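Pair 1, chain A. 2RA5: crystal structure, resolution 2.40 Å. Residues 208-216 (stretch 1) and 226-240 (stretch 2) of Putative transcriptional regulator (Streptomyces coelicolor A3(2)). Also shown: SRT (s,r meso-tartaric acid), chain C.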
# COMPACT_ATOMS: atom_id res chain seq x y z
N ALA A 208 4.76 -17.80 -4.60
CA ALA A 208 3.48 -17.13 -4.79
C ALA A 208 3.56 -15.72 -4.23
O ALA A 208 4.04 -15.52 -3.11
CB ALA A 208 2.35 -17.92 -4.13
N PRO A 209 3.08 -14.74 -5.00
CA PRO A 209 3.14 -13.32 -4.65
C PRO A 209 2.56 -13.05 -3.26
O PRO A 209 1.47 -13.53 -2.94
CB PRO A 209 2.25 -12.68 -5.72
CG PRO A 209 1.35 -13.80 -6.17
CD PRO A 209 2.30 -14.94 -6.23
N LEU A 210 3.29 -12.29 -2.45
CA LEU A 210 2.76 -11.85 -1.16
C LEU A 210 2.76 -10.34 -1.08
O LEU A 210 3.61 -9.67 -1.69
CB LEU A 210 3.58 -12.42 -0.01
CG LEU A 210 3.52 -13.91 0.36
CD1 LEU A 210 4.17 -14.09 1.72
CD2 LEU A 210 2.11 -14.46 0.38
N LEU A 211 1.82 -9.80 -0.32
CA LEU A 211 1.80 -8.37 -0.06
C LEU A 211 2.69 -8.16 1.15
O LEU A 211 2.58 -8.86 2.15
CB LEU A 211 0.37 -7.90 0.22
CG LEU A 211 0.01 -6.40 0.21
CD1 LEU A 211 0.50 -5.70 -1.06
CD2 LEU A 211 -1.49 -6.24 0.35
N THR A 212 3.60 -7.21 1.06
CA THR A 212 4.47 -6.95 2.19
C THR A 212 4.32 -5.53 2.71
O THR A 212 4.04 -4.60 1.96
CB THR A 212 5.95 -7.18 1.86
OG1 THR A 212 6.40 -6.16 0.97
CG2 THR A 212 6.18 -8.57 1.24
N MSE A 213 4.54 -5.38 4.00
CA MSE A 213 4.67 -4.04 4.54
C MSE A 213 5.64 -3.95 5.73
O MSE A 213 5.78 -4.87 6.55
CB MSE A 213 3.29 -3.48 4.84
CG MSE A 213 2.84 -3.58 6.25
SE MSE A 213 2.74 -1.81 7.02
CE MSE A 213 1.61 -2.23 8.56
N GLU A 214 6.36 -2.84 5.79
CA GLU A 214 7.27 -2.56 6.89
C GLU A 214 6.86 -1.26 7.53
O GLU A 214 6.52 -0.30 6.83
CB GLU A 214 8.71 -2.47 6.39
CG GLU A 214 9.40 -3.80 6.16
CD GLU A 214 10.79 -3.62 5.57
OE1 GLU A 214 11.42 -2.58 5.83
OE2 GLU A 214 11.25 -4.52 4.83
N ARG A 215 6.86 -1.22 8.85
CA ARG A 215 6.42 -0.03 9.55
C ARG A 215 7.30 0.25 10.77
O ARG A 215 7.67 -0.67 11.50
CB ARG A 215 4.96 -0.23 9.97
CG ARG A 215 4.40 0.80 10.93
CD ARG A 215 3.08 0.32 11.50
NE ARG A 215 3.20 -0.89 12.33
CZ ARG A 215 2.18 -1.70 12.63
NH1 ARG A 215 2.36 -2.78 13.38
NH2 ARG A 215 0.96 -1.42 12.17
N THR A 216 7.64 1.52 10.99
CA THR A 216 8.22 1.90 12.28
C THR A 216 7.33 2.90 12.98
O THR A 216 6.97 3.92 12.41
CB THR A 216 9.61 2.56 12.17
OG1 THR A 216 10.46 1.78 11.33
CG2 THR A 216 10.26 2.68 13.57
N GLU A 226 8.29 0.62 18.09
CA GLU A 226 7.85 -0.61 17.47
C GLU A 226 8.32 -0.65 16.01
O GLU A 226 8.25 0.35 15.30
CB GLU A 226 6.32 -0.73 17.56
CG GLU A 226 5.73 -1.98 16.92
CD GLU A 226 5.45 -1.85 15.41
OE1 GLU A 226 5.22 -0.72 14.92
OE2 GLU A 226 5.46 -2.88 14.71
N PHE A 227 8.81 -1.80 15.59
CA PHE A 227 9.12 -2.06 14.19
C PHE A 227 8.43 -3.34 13.74
O PHE A 227 8.58 -4.40 14.36
CB PHE A 227 10.61 -2.22 14.00
CG PHE A 227 11.01 -2.61 12.60
CD1 PHE A 227 10.74 -1.76 11.54
CD2 PHE A 227 11.66 -3.81 12.35
CE1 PHE A 227 11.12 -2.09 10.23
CE2 PHE A 227 12.04 -4.16 11.04
CZ PHE A 227 11.77 -3.29 9.99
N GLY A 228 7.70 -3.27 12.65
CA GLY A 228 6.97 -4.42 12.17
C GLY A 228 7.35 -4.77 10.76
O GLY A 228 7.61 -3.91 9.92
N THR A 229 7.39 -6.06 10.50
CA THR A 229 7.68 -6.56 9.17
C THR A 229 6.63 -7.64 8.88
O THR A 229 6.60 -8.69 9.52
CB THR A 229 9.17 -7.04 9.06
OG1 THR A 229 9.56 -7.16 7.68
CG2 THR A 229 9.44 -8.36 9.82
N HIS A 230 5.75 -7.34 7.93
CA HIS A 230 4.55 -8.15 7.73
C HIS A 230 4.39 -8.67 6.32
O HIS A 230 4.84 -8.05 5.36
CB HIS A 230 3.32 -7.32 8.09
CG HIS A 230 3.40 -6.64 9.41
ND1 HIS A 230 3.08 -5.32 9.58
CD2 HIS A 230 3.77 -7.10 10.63
CE1 HIS A 230 3.24 -4.98 10.85
NE2 HIS A 230 3.65 -6.06 11.51
N THR A 231 3.71 -9.82 6.21
CA THR A 231 3.31 -10.42 4.94
C THR A 231 1.80 -10.68 4.91
O THR A 231 1.19 -11.04 5.93
CB THR A 231 4.00 -11.76 4.71
OG1 THR A 231 4.07 -12.47 5.95
CG2 THR A 231 5.40 -11.55 4.16
N TYR A 232 1.20 -10.49 3.75
CA TYR A 232 -0.24 -10.70 3.59
C TYR A 232 -0.53 -11.51 2.35
O TYR A 232 0.03 -11.23 1.28
CB TYR A 232 -0.95 -9.36 3.46
CG TYR A 232 -0.60 -8.36 4.52
CD1 TYR A 232 0.52 -7.54 4.39
CD2 TYR A 232 -1.39 -8.21 5.66
CE1 TYR A 232 0.84 -6.62 5.37
CE2 TYR A 232 -1.08 -7.29 6.63
CZ TYR A 232 0.04 -6.50 6.49
OH TYR A 232 0.35 -5.57 7.47
N ARG A 233 -1.43 -12.49 2.49
CA ARG A 233 -1.96 -13.24 1.33
C ARG A 233 -2.83 -12.32 0.47
O ARG A 233 -3.91 -11.91 0.92
CB ARG A 233 -2.80 -14.42 1.80
CG ARG A 233 -2.09 -15.36 2.76
CD ARG A 233 -2.95 -16.57 3.04
NE ARG A 233 -3.23 -17.32 1.82
CZ ARG A 233 -4.25 -18.16 1.68
NH1 ARG A 233 -4.42 -18.80 0.53
NH2 ARG A 233 -5.10 -18.35 2.68
N PRO A 234 -2.35 -11.97 -0.74
CA PRO A 234 -3.03 -10.97 -1.59
C PRO A 234 -4.46 -11.34 -1.97
O PRO A 234 -5.27 -10.45 -2.24
CB PRO A 234 -2.12 -10.89 -2.84
CG PRO A 234 -1.24 -12.11 -2.77
CD PRO A 234 -1.04 -12.34 -1.30
N SER A 235 -4.78 -12.63 -1.97
CA SER A 235 -6.14 -13.10 -2.26
C SER A 235 -7.03 -12.90 -1.04
O SER A 235 -8.24 -13.11 -1.12
CB SER A 235 -6.12 -14.58 -2.63
OG SER A 235 -5.86 -15.38 -1.48
N ARG A 236 -6.45 -12.52 0.09
CA ARG A 236 -7.20 -12.50 1.34
C ARG A 236 -7.22 -11.11 1.99
O ARG A 236 -7.97 -10.84 2.93
CB ARG A 236 -6.61 -13.54 2.29
CG ARG A 236 -7.32 -14.89 2.26
CD ARG A 236 -8.26 -14.97 3.45
NE ARG A 236 -9.46 -15.76 3.19
CZ ARG A 236 -10.54 -15.29 2.57
NH1 ARG A 236 -10.57 -14.03 2.14
NH2 ARG A 236 -11.59 -16.07 2.37
N TYR A 237 -6.38 -10.22 1.48
CA TYR A 237 -6.19 -8.92 2.11
C TYR A 237 -5.73 -7.85 1.12
O TYR A 237 -5.00 -8.15 0.17
CB TYR A 237 -5.16 -9.03 3.25
CG TYR A 237 -4.99 -7.74 4.02
CD1 TYR A 237 -5.81 -7.45 5.10
CD2 TYR A 237 -4.01 -6.80 3.66
CE1 TYR A 237 -5.67 -6.26 5.82
CE2 TYR A 237 -3.86 -5.60 4.37
CZ TYR A 237 -4.70 -5.34 5.45
OH TYR A 237 -4.57 -4.16 6.16
N SER A 238 -6.15 -6.61 1.35
CA SER A 238 -5.54 -5.46 0.67
C SER A 238 -5.63 -4.17 1.50
O SER A 238 -6.46 -4.06 2.41
CB SER A 238 -6.12 -5.26 -0.74
OG SER A 238 -7.50 -4.92 -0.68
N PHE A 239 -4.76 -3.22 1.21
CA PHE A 239 -4.77 -1.97 1.96
C PHE A 239 -5.80 -1.04 1.36
O PHE A 239 -5.70 -0.64 0.21
CB PHE A 239 -3.38 -1.32 1.99
CG PHE A 239 -2.37 -2.11 2.77
CD1 PHE A 239 -2.30 -1.99 4.15
CD2 PHE A 239 -1.51 -3.00 2.14
CE1 PHE A 239 -1.38 -2.72 4.89
CE2 PHE A 239 -0.58 -3.74 2.87
CZ PHE A 239 -0.52 -3.60 4.25
N GLU A 240 -6.81 -0.73 2.15
CA GLU A 240 -7.92 0.07 1.65
C GLU A 240 -7.94 1.36 2.42
O GLU A 240 -7.96 1.36 3.65
CB GLU A 240 -9.26 -0.65 1.84
CG GLU A 240 -9.41 -1.97 1.09
CD GLU A 240 -9.54 -1.79 -0.41
OE1 GLU A 240 -10.06 -0.74 -0.87
OE2 GLU A 240 -9.11 -2.71 -1.15
O1 SRT C . 0.69 -4.72 14.64
O11 SRT C . -0.51 -4.56 12.78
C1 SRT C . -0.41 -4.73 14.03
C2 SRT C . -1.68 -4.99 14.83
O2 SRT C . -1.38 -5.09 16.22
C3 SRT C . -2.78 -3.95 14.54
O3 SRT C . -4.09 -4.43 14.85
C4 SRT C . -2.56 -2.70 15.33
O4 SRT C . -3.12 -2.56 16.46
O41 SRT C . -1.82 -1.86 14.79

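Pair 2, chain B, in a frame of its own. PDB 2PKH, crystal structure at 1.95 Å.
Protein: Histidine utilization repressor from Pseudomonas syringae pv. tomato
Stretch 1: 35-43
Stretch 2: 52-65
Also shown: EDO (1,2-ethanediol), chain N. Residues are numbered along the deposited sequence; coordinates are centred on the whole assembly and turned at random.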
# COMPACT_ATOMS: atom_id res chain seq x y z
N GLN B 35 -29.10 -12.26 -15.55
CA GLN B 35 -29.51 -11.12 -14.73
C GLN B 35 -28.98 -9.83 -15.33
O GLN B 35 -27.94 -9.83 -15.97
CB GLN B 35 -28.92 -11.25 -13.34
CG GLN B 35 -29.92 -10.93 -12.31
CD GLN B 35 -29.84 -11.85 -11.11
OE1 GLN B 35 -30.88 -12.29 -10.58
NE2 GLN B 35 -28.63 -12.16 -10.68
N ARG B 36 -29.69 -8.73 -15.11
CA ARG B 36 -29.29 -7.47 -15.73
C ARG B 36 -28.23 -6.73 -14.92
O ARG B 36 -28.28 -6.67 -13.69
CB ARG B 36 -30.45 -6.56 -16.00
CG ARG B 36 -31.82 -7.24 -16.34
CD ARG B 36 -31.75 -8.38 -17.37
NE ARG B 36 -31.11 -8.15 -18.67
CZ ARG B 36 -31.17 -7.04 -19.40
NH1 ARG B 36 -30.59 -7.03 -20.60
NH2 ARG B 36 -31.81 -5.96 -18.97
N VAL B 37 -27.26 -6.20 -15.65
CA VAL B 37 -26.16 -5.46 -15.06
C VAL B 37 -26.10 -4.15 -15.83
O VAL B 37 -26.63 -4.06 -16.96
CB VAL B 37 -24.78 -6.16 -15.21
CG1 VAL B 37 -24.73 -7.48 -14.41
CG2 VAL B 37 -24.36 -6.33 -16.66
N PHE B 38 -25.48 -3.14 -15.26
CA PHE B 38 -25.22 -1.89 -16.02
C PHE B 38 -23.80 -1.83 -16.48
O PHE B 38 -22.92 -2.35 -15.79
CB PHE B 38 -25.53 -0.66 -15.16
CG PHE B 38 -26.94 -0.61 -14.65
CD1 PHE B 38 -28.01 -0.95 -15.49
CD2 PHE B 38 -27.20 -0.10 -13.38
CE1 PHE B 38 -29.33 -0.80 -15.07
CE2 PHE B 38 -28.51 0.04 -12.95
CZ PHE B 38 -29.59 -0.32 -13.79
N HIS B 39 -23.57 -1.26 -17.65
CA HIS B 39 -22.27 -1.39 -18.32
C HIS B 39 -21.91 0.02 -18.86
O HIS B 39 -22.67 0.58 -19.62
CB HIS B 39 -22.40 -2.38 -19.50
CG HIS B 39 -21.15 -2.54 -20.29
ND1 HIS B 39 -21.12 -3.07 -21.56
CD2 HIS B 39 -19.90 -2.10 -20.04
CE1 HIS B 39 -19.89 -2.99 -22.04
NE2 HIS B 39 -19.12 -2.45 -21.12
N SER B 40 -20.77 0.56 -18.45
CA SER B 40 -20.28 1.75 -18.99
C SER B 40 -18.88 1.49 -19.62
O SER B 40 -18.08 0.73 -19.08
CB SER B 40 -20.22 2.90 -17.92
OG SER B 40 -19.36 2.57 -16.80
N LEU B 41 -18.60 2.15 -20.74
CA LEU B 41 -17.22 2.16 -21.32
C LEU B 41 -16.89 3.62 -21.55
O LEU B 41 -17.58 4.32 -22.32
CB LEU B 41 -17.13 1.34 -22.63
CG LEU B 41 -15.64 1.05 -22.97
CD1 LEU B 41 -15.59 -0.25 -23.83
CD2 LEU B 41 -15.12 2.22 -23.63
N ILE B 42 -15.85 4.10 -20.85
CA ILE B 42 -15.46 5.50 -20.91
C ILE B 42 -13.98 5.62 -21.28
O ILE B 42 -13.21 4.80 -20.82
CB ILE B 42 -15.64 6.20 -19.54
CG1 ILE B 42 -17.14 6.09 -19.09
CG2 ILE B 42 -15.24 7.70 -19.65
CD1 ILE B 42 -17.42 6.77 -17.71
N VAL B 43 -13.60 6.60 -22.09
CA VAL B 43 -12.15 6.81 -22.39
C VAL B 43 -11.84 8.05 -21.61
O VAL B 43 -12.50 9.09 -21.75
CB VAL B 43 -11.87 7.06 -23.84
CG1 VAL B 43 -10.32 7.27 -24.18
CG2 VAL B 43 -12.40 5.82 -24.72
N GLN B 52 -6.69 6.03 -20.48
CA GLN B 52 -7.33 4.79 -19.93
C GLN B 52 -8.60 4.50 -20.64
O GLN B 52 -9.31 5.43 -20.91
CB GLN B 52 -7.76 5.04 -18.50
CG GLN B 52 -8.02 3.75 -17.74
CD GLN B 52 -8.72 3.99 -16.42
OE1 GLN B 52 -9.77 4.55 -16.38
NE2 GLN B 52 -8.09 3.61 -15.34
N ILE B 53 -8.87 3.22 -20.95
CA ILE B 53 -10.22 2.81 -21.27
C ILE B 53 -10.78 2.11 -20.01
O ILE B 53 -10.20 1.17 -19.54
CB ILE B 53 -10.32 1.85 -22.51
CG1 ILE B 53 -9.59 2.47 -23.72
CG2 ILE B 53 -11.79 1.69 -22.98
CD1 ILE B 53 -9.70 1.53 -25.00
N GLU B 54 -11.90 2.57 -19.48
CA GLU B 54 -12.40 1.92 -18.24
C GLU B 54 -13.69 1.20 -18.69
O GLU B 54 -14.63 1.89 -19.06
CB GLU B 54 -12.83 3.00 -17.24
CG GLU B 54 -13.66 2.53 -16.03
CD GLU B 54 -14.35 3.70 -15.25
OE1 GLU B 54 -14.60 3.59 -14.01
OE2 GLU B 54 -14.62 4.73 -15.87
N ASP B 55 -13.69 -0.14 -18.70
CA ASP B 55 -14.85 -0.94 -19.11
C ASP B 55 -15.39 -1.52 -17.83
O ASP B 55 -14.70 -2.33 -17.22
CB ASP B 55 -14.37 -2.11 -19.97
CG ASP B 55 -15.50 -2.66 -20.87
OD1 ASP B 55 -16.60 -2.02 -20.86
OD2 ASP B 55 -15.30 -3.73 -21.51
N ARG B 56 -16.55 -1.03 -17.38
CA ARG B 56 -17.02 -1.23 -16.01
C ARG B 56 -18.39 -1.84 -15.99
O ARG B 56 -19.27 -1.38 -16.73
CB ARG B 56 -17.08 0.14 -15.24
CG ARG B 56 -17.65 0.01 -13.79
CD ARG B 56 -17.39 1.25 -12.92
NE ARG B 56 -15.97 1.60 -12.73
CZ ARG B 56 -15.15 1.06 -11.83
NH1 ARG B 56 -15.55 0.07 -11.03
NH2 ARG B 56 -13.88 1.48 -11.79
N PHE B 57 -18.59 -2.81 -15.14
CA PHE B 57 -19.91 -3.42 -14.98
C PHE B 57 -20.38 -3.31 -13.53
O PHE B 57 -19.53 -3.41 -12.61
CB PHE B 57 -19.82 -4.90 -15.39
CG PHE B 57 -19.28 -5.09 -16.80
CD1 PHE B 57 -20.14 -5.34 -17.88
CD2 PHE B 57 -17.88 -4.95 -17.05
CE1 PHE B 57 -19.61 -5.47 -19.17
CE2 PHE B 57 -17.37 -5.06 -18.33
CZ PHE B 57 -18.26 -5.27 -19.40
N VAL B 58 -21.71 -3.15 -13.33
CA VAL B 58 -22.28 -2.70 -12.05
C VAL B 58 -23.56 -3.46 -11.81
O VAL B 58 -24.41 -3.64 -12.69
CB VAL B 58 -22.57 -1.15 -12.00
CG1 VAL B 58 -23.17 -0.75 -10.68
CG2 VAL B 58 -21.29 -0.27 -12.37
N ASN B 59 -23.65 -3.95 -10.59
CA ASN B 59 -24.79 -4.67 -10.17
C ASN B 59 -25.93 -3.67 -10.11
O ASN B 59 -25.89 -2.71 -9.33
CB ASN B 59 -24.59 -5.25 -8.77
CG ASN B 59 -25.90 -5.70 -8.19
OD1 ASN B 59 -26.41 -5.05 -7.29
ND2 ASN B 59 -26.54 -6.71 -8.80
N ALA B 60 -26.87 -3.87 -11.01
CA ALA B 60 -28.09 -3.05 -11.08
C ALA B 60 -28.87 -2.90 -9.74
O ALA B 60 -29.48 -1.86 -9.51
CB ALA B 60 -28.96 -3.60 -12.17
N GLN B 61 -28.83 -3.90 -8.84
CA GLN B 61 -29.58 -3.81 -7.57
C GLN B 61 -28.95 -2.85 -6.60
O GLN B 61 -29.67 -2.27 -5.82
CB GLN B 61 -29.72 -5.16 -6.85
CG GLN B 61 -29.97 -6.34 -7.76
CD GLN B 61 -31.40 -6.45 -8.20
OE1 GLN B 61 -32.29 -6.88 -7.44
NE2 GLN B 61 -31.65 -6.10 -9.46
N VAL B 62 -27.61 -2.70 -6.66
CA VAL B 62 -26.85 -1.88 -5.71
C VAL B 62 -26.88 -0.42 -6.10
O VAL B 62 -26.95 0.47 -5.23
CB VAL B 62 -25.34 -2.35 -5.61
CG1 VAL B 62 -24.48 -1.39 -4.81
CG2 VAL B 62 -25.24 -3.70 -4.99
N ALA B 63 -26.84 -0.16 -7.41
CA ALA B 63 -26.77 1.21 -7.89
C ALA B 63 -27.87 1.38 -8.97
O ALA B 63 -27.59 1.45 -10.20
CB ALA B 63 -25.37 1.51 -8.45
N PRO B 64 -29.14 1.36 -8.52
CA PRO B 64 -30.21 1.38 -9.50
C PRO B 64 -30.23 2.56 -10.46
O PRO B 64 -30.81 2.45 -11.56
CB PRO B 64 -31.50 1.27 -8.66
CG PRO B 64 -31.09 1.35 -7.26
CD PRO B 64 -29.63 1.26 -7.13
N ASP B 65 -29.60 3.67 -10.08
CA ASP B 65 -29.68 4.88 -10.89
C ASP B 65 -28.38 5.15 -11.68
O ASP B 65 -28.18 6.27 -12.20
CB ASP B 65 -30.01 6.10 -10.02
CG ASP B 65 -31.40 5.98 -9.36
OD1 ASP B 65 -32.31 5.39 -9.97
OD2 ASP B 65 -31.55 6.47 -8.22
C1 EDO N . -10.78 6.74 -12.35
O1 EDO N . -10.64 8.11 -12.67
C2 EDO N . -10.81 5.98 -13.69
O2 EDO N . -11.08 4.58 -13.43
O HOH W 1 -16.79 3.22 -17.30

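Both pairs are built on two antiparallel strands joined in the same register, and 14 central residues superpose with an RMSD of 0.3 Å over N, CA and C. The strand axes approach to 4.5 Å at 152° in pair 1 and to 4.6 Å at 153° in pair 2. In each, three hydrogen-bonded pairs alternate with non-hydrogen-bonded ones: Leu A211 with Tyr A232, Met A213 with His A230 and Arg A215 with Gly A228 match Phe B38 with Val B58, Ser B40 with Arg B56 and Ile B42 with Glu B54. At the central pair, Met A213 N donates to His A230 O at 3.0 Å, as Ser B40 N does to Arg B56 O at 3.0 Å.

The face carrying these residues is filled differently. In pair 1, Leu A211 CD2 lies 3.7 Å from Phe A239 CE2, and selenomethionine Met A213 sets its CG 3.7 Å from Tyr A232 CE1 and its CB 3.9 Å from Phe A239 CZ. In pair 2 Phe B38, at the position of Leu A211, turns its ring to the second stretch: Ala B60 lies over one face, with CB 3.8 Å from the ring centroid. Beyond the paired residues, Pro A234, the counterpart of Ala B60, places its CD 4.2 Å from CD2 of Leu A210, a residue that is not on this face. At the position of Met A213, the small Ser B40 is joined by a water, 2.7 Å from Ser B40 OG, which donates to Glu B54 O at 3.1 Å.

Charge is also arranged differently here. Arg A215 forms a salt bridge across the strands, NE to Glu A226 OE1 at 3.3 Å, though the hydrogen bond is weak; its NH1 also donates to tartrate O1 at 2.9 Å. His A230 CE1 lies over one guanidinium face, 3.5 Å from Arg A215 NH1. Gly A228 leaves room beside this imidazole, since an ideal CB there would come within 2.7 Å of His A230 NE2. In pair 2 the arginine on this face comes from the second strand: Arg B56, matching His A230, bonds within its own stretch, NE to Glu B54 OE1 at 2.7 Å, while apolar Ile B42 replaces Arg A215.

On the other face, Thr A212 and Thr A231 make only a loose contact, CG2 to CG2 at 4.2 Å. Their counterparts His B39 and Phe B57 form an offset stack, centroids 4.2 Å apart and planes at 17°, and His B39 NE2 donates to Asp B55 OD1 at 2.6 Å. Farther along, Leu B41 CD2 packs 3.4 Å from Ile B53 CG2, where Glu A214 OE1 meets the Phe A227 ring edge, 4.2 Å from CZ.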